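PDB 2V7S: putative lipoprotein LppA from Mycobacterium tuberculosis, which is of unknown function but is a putative membrane-anchored lipoprotein confined to pathogenic mycobacteria. Local coordinates for residues N167-F171 and N182-F188. Sequence-based numbering, arbitrary orientation.
Sequences NGYEF and NITGDCF
The carbonyl oxygen of Glu170 draws several groups: Thr184 N donates to it at 3.0 Å in a nearly straight bond (164°), the C-H of Ile183 CA points at Glu170 O with 3.3 Å between carbon and oxygen, and a water linked weakly to Thr184 OG1 adds a weak bond. Glu170 N returns a bond of 2.9 Å to Thr184 O, making Glu170 and Thr184 an antiparallel hydrogen-bonded pair in the hairpin of strands 169-175 and 179-184. The neighbouring non-hydrogen-bonded pair, Phe171 and Ile183, turns to the other face, toward helix 59-80. There Ile183 CG2 sits 3.8 Å from the Phe171 ring centroid, almost on the ring normal; a branched aliphatic chain suits a flat ring because one branch, CG2, can sit on the face while the other runs along the CD2-CE2 side.

Where the second strand ends, the Tyr169 ring lies over the backbone of Gly185 and Asp186. Tyr169 CG stands beside the backbone N (chi1 -62°), which brings Tyr169 CD2 to 3.5 Å from Gly185 CA, so close that glycine fits well here. Asp186 N is over the ring centre, and Tyr169 OH reaches the edge of Phe188, in its plane, 3.5 Å from Phe188 CZ. Gly168 has a positive phi (79°), which glycine tolerates easily, and with no side chain it lets the Asp186 carboxylate pack against its CA. Asp186 OD1 accepts a weak bond from Cys187 N, while OD2 pairs with Lys56 and hydrogen-bonds Thr37 OG1 of the second subunit. This buried carboxylate, its charge probably stabilised by Lys56, thus links the hairpin to the second subunit.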
ATOM      1  N   ASN A 167     -13.391   6.988  14.865  1.00 21.60           N
ATOM      2  CA  ASN A 167     -13.574   7.693  13.613  1.00 22.74           C
ATOM      3  C   ASN A 167     -12.295   8.452  13.263  1.00 22.87           C
ATOM      4  O   ASN A 167     -12.300   9.414  12.493  1.00 22.26           O
ATOM      5  CB  ASN A 167     -14.803   8.605  13.731  1.00 23.63           C
ATOM      6  CG  ASN A 167     -15.346   9.077  12.376  1.00 29.01           C
ATOM      7  OD1 ASN A 167     -15.276   8.360  11.369  1.00 33.20           O
ATOM      8  ND2 ASN A 167     -15.945  10.275  12.369  1.00 30.19           N
ATOM      9  N   GLY A 168     -11.175   7.978  13.796  1.00 21.64           N
ATOM     10  CA  GLY A 168      -9.903   8.653  13.568  1.00 23.15           C
ATOM     11  C   GLY A 168      -9.640   9.902  14.420  1.00 23.52           C
ATOM     12  O   GLY A 168      -8.571  10.516  14.274  1.00 24.06           O
ATOM     13  N   TYR A 169     -10.561  10.231  15.332  1.00 22.46           N
ATOM     14  CA  TYR A 169     -10.339  11.315  16.323  1.00 21.69           C
ATOM     15  C   TYR A 169      -9.884  10.774  17.662  1.00 21.58           C
ATOM     16  O   TYR A 169     -10.106   9.573  17.994  1.00 20.70           O
ATOM     17  CB  TYR A 169     -11.600  12.184  16.528  1.00 22.67           C
ATOM     18  CG  TYR A 169     -12.029  12.896  15.276  1.00 26.12           C
ATOM     19  CD1 TYR A 169     -12.699  12.191  14.256  1.00 25.99           C
ATOM     20  CD2 TYR A 169     -11.781  14.266  15.098  1.00 26.96           C
ATOM     21  CE1 TYR A 169     -13.120  12.827  13.105  1.00 27.87           C
ATOM     22  CE2 TYR A 169     -12.171  14.906  13.912  1.00 27.65           C
ATOM     23  CZ  TYR A 169     -12.829  14.152  12.930  1.00 27.62           C
ATOM     24  OH  TYR A 169     -13.251  14.731  11.775  1.00 30.43           O
ATOM     25  N   GLU A 170      -9.221  11.650  18.431  1.00 20.26           N
ATOM     26  CA  GLU A 170      -8.817  11.290  19.785  1.00 20.92           C
ATOM     27  C   GLU A 170      -8.913  12.550  20.641  1.00 20.02           C
ATOM     28  O   GLU A 170      -8.343  13.558  20.278  1.00 20.04           O
ATOM     29  CB  GLU A 170      -7.408  10.641  19.837  1.00 20.50           C
ATOM     30  CG  GLU A 170      -6.933  10.296  21.317  1.00 20.63           C
ATOM     31  CD  GLU A 170      -5.525   9.688  21.433  1.00 24.64           C
ATOM     32  OE1 GLU A 170      -4.798   9.570  20.420  1.00 29.43           O
ATOM     33  OE2 GLU A 170      -5.116   9.312  22.555  1.00 27.19           O
ATOM     34  N   PHE A 171      -9.663  12.481  21.744  1.00 19.95           N
ATOM     35  CA  PHE A 171      -9.812  13.604  22.682  1.00 20.07           C
ATOM     36  C   PHE A 171      -9.213  13.160  23.969  1.00 20.15           C
ATOM     37  O   PHE A 171      -9.576  12.104  24.468  1.00 20.59           O
ATOM     38  CB  PHE A 171     -11.297  13.935  22.914  1.00 20.01           C
ATOM     39  CG  PHE A 171     -12.016  14.476  21.685  1.00 21.33           C
ATOM     40  CD1 PHE A 171     -12.224  13.677  20.564  1.00 21.15           C
ATOM     41  CD2 PHE A 171     -12.499  15.786  21.665  1.00 21.60           C
ATOM     42  CE1 PHE A 171     -12.901  14.189  19.440  1.00 20.51           C
ATOM     43  CE2 PHE A 171     -13.147  16.293  20.541  1.00 22.27           C
ATOM     44  CZ  PHE A 171     -13.352  15.500  19.439  1.00 20.27           C
ATOM     45  N   ASN A 182      -6.189  17.859  24.870  1.00 21.07           N
ATOM     46  CA  ASN A 182      -5.684  17.794  23.515  1.00 21.74           C
ATOM     47  C   ASN A 182      -6.645  17.043  22.619  1.00 22.12           C
ATOM     48  O   ASN A 182      -7.403  16.212  23.099  1.00 20.82           O
ATOM     49  CB  ASN A 182      -4.317  17.147  23.485  1.00 22.68           C
ATOM     50  CG  ASN A 182      -3.242  18.097  23.924  1.00 26.52           C
ATOM     51  OD1 ASN A 182      -2.801  18.948  23.137  1.00 32.10           O
ATOM     52  ND2 ASN A 182      -2.814  17.976  25.181  1.00 26.09           N
ATOM     53  N   ILE A 183      -6.621  17.393  21.337  1.00 20.81           N
ATOM     54  CA  ILE A 183      -7.475  16.739  20.370  1.00 21.54           C
ATOM     55  C   ILE A 183      -6.685  16.558  19.092  1.00 21.82           C
ATOM     56  O   ILE A 183      -6.076  17.527  18.582  1.00 22.02           O
ATOM     57  CB  ILE A 183      -8.758  17.587  20.045  1.00 20.72           C
ATOM     58  CG1 ILE A 183      -9.507  18.044  21.313  1.00 22.04           C
ATOM     59  CG2 ILE A 183      -9.717  16.805  19.099  1.00 21.71           C
ATOM     60  CD1 ILE A 183     -10.593  19.069  21.030  1.00 22.49           C
ATOM     61  N   THR A 184      -6.749  15.350  18.546  1.00 22.43           N
ATOM     62  CA  THR A 184      -6.183  15.078  17.242  1.00 22.61           C
ATOM     63  C   THR A 184      -7.322  14.580  16.379  1.00 21.69           C
ATOM     64  O   THR A 184      -8.174  13.807  16.842  1.00 20.77           O
ATOM     65  CB  THR A 184      -5.092  13.993  17.346  1.00 23.95           C
ATOM     66  OG1 THR A 184      -4.086  14.472  18.235  1.00 24.23           O
ATOM     67  CG2 THR A 184      -4.434  13.740  15.993  1.00 24.35           C
ATOM     68  N   GLY A 185      -7.346  15.032  15.140  1.00 20.49           N
ATOM     69  CA  GLY A 185      -8.446  14.639  14.253  1.00 20.73           C
ATOM     70  C   GLY A 185      -8.078  13.496  13.330  1.00 20.67           C
ATOM     71  O   GLY A 185      -6.998  12.924  13.388  1.00 20.70           O
ATOM     72  N   ASP A 186      -9.032  13.150  12.473  1.00 21.86           N
ATOM     73  CA  ASP A 186      -8.837  12.177  11.451  1.00 23.43           C
ATOM     74  C   ASP A 186      -7.886  12.795  10.413  1.00 23.42           C
ATOM     75  O   ASP A 186      -7.529  13.969  10.535  1.00 22.84           O
ATOM     76  CB  ASP A 186     -10.217  11.870  10.853  1.00 23.20           C
ATOM     77  CG  ASP A 186     -10.206  10.706   9.896  1.00 24.40           C
ATOM     78  OD1 ASP A 186      -9.271   9.911   9.914  1.00 23.86           O
ATOM     79  OD2 ASP A 186     -11.185  10.570   9.150  1.00 26.21           O
ATOM     80  N   CYS A 187      -7.487  11.996   9.415  1.00 24.79           N
ATOM     81  CA  CYS A 187      -6.585  12.396   8.353  1.00 25.09           C
ATOM     82  C   CYS A 187      -7.357  13.244   7.333  1.00 23.91           C
ATOM     83  O   CYS A 187      -8.491  12.887   6.965  1.00 24.34           O
ATOM     84  CB  CYS A 187      -5.975  11.126   7.678  1.00 26.94           C
ATOM     85  SG  CYS A 187      -4.800  11.512   6.355  1.00 31.52           S
ATOM     86  N   PHE A 188      -6.785  14.375   6.909  1.00 21.43           N
ATOM     87  CA  PHE A 188      -7.425  15.209   5.852  1.00 19.70           C
ATOM     88  C   PHE A 188      -6.342  15.595   4.881  1.00 19.07           C
ATOM     89  O   PHE A 188      -5.240  15.827   5.291  1.00 18.43           O
ATOM     90  CB  PHE A 188      -8.033  16.525   6.411  1.00 19.18           C
ATOM     91  CG  PHE A 188      -9.208  16.323   7.338  1.00 18.97           C
ATOM     92  CD1 PHE A 188      -9.001  15.930   8.665  1.00 20.31           C
ATOM     93  CD2 PHE A 188     -10.522  16.507   6.889  1.00 20.50           C
ATOM     94  CE1 PHE A 188     -10.090  15.697   9.537  1.00 19.95           C
ATOM     95  CE2 PHE A 188     -11.631  16.311   7.768  1.00 21.06           C
ATOM     96  CZ  PHE A 188     -11.384  15.906   9.108  1.00 19.88           C
TER
HETATM   97  O   HOH W   1      -5.156  13.794  21.362  1.00 27.57           O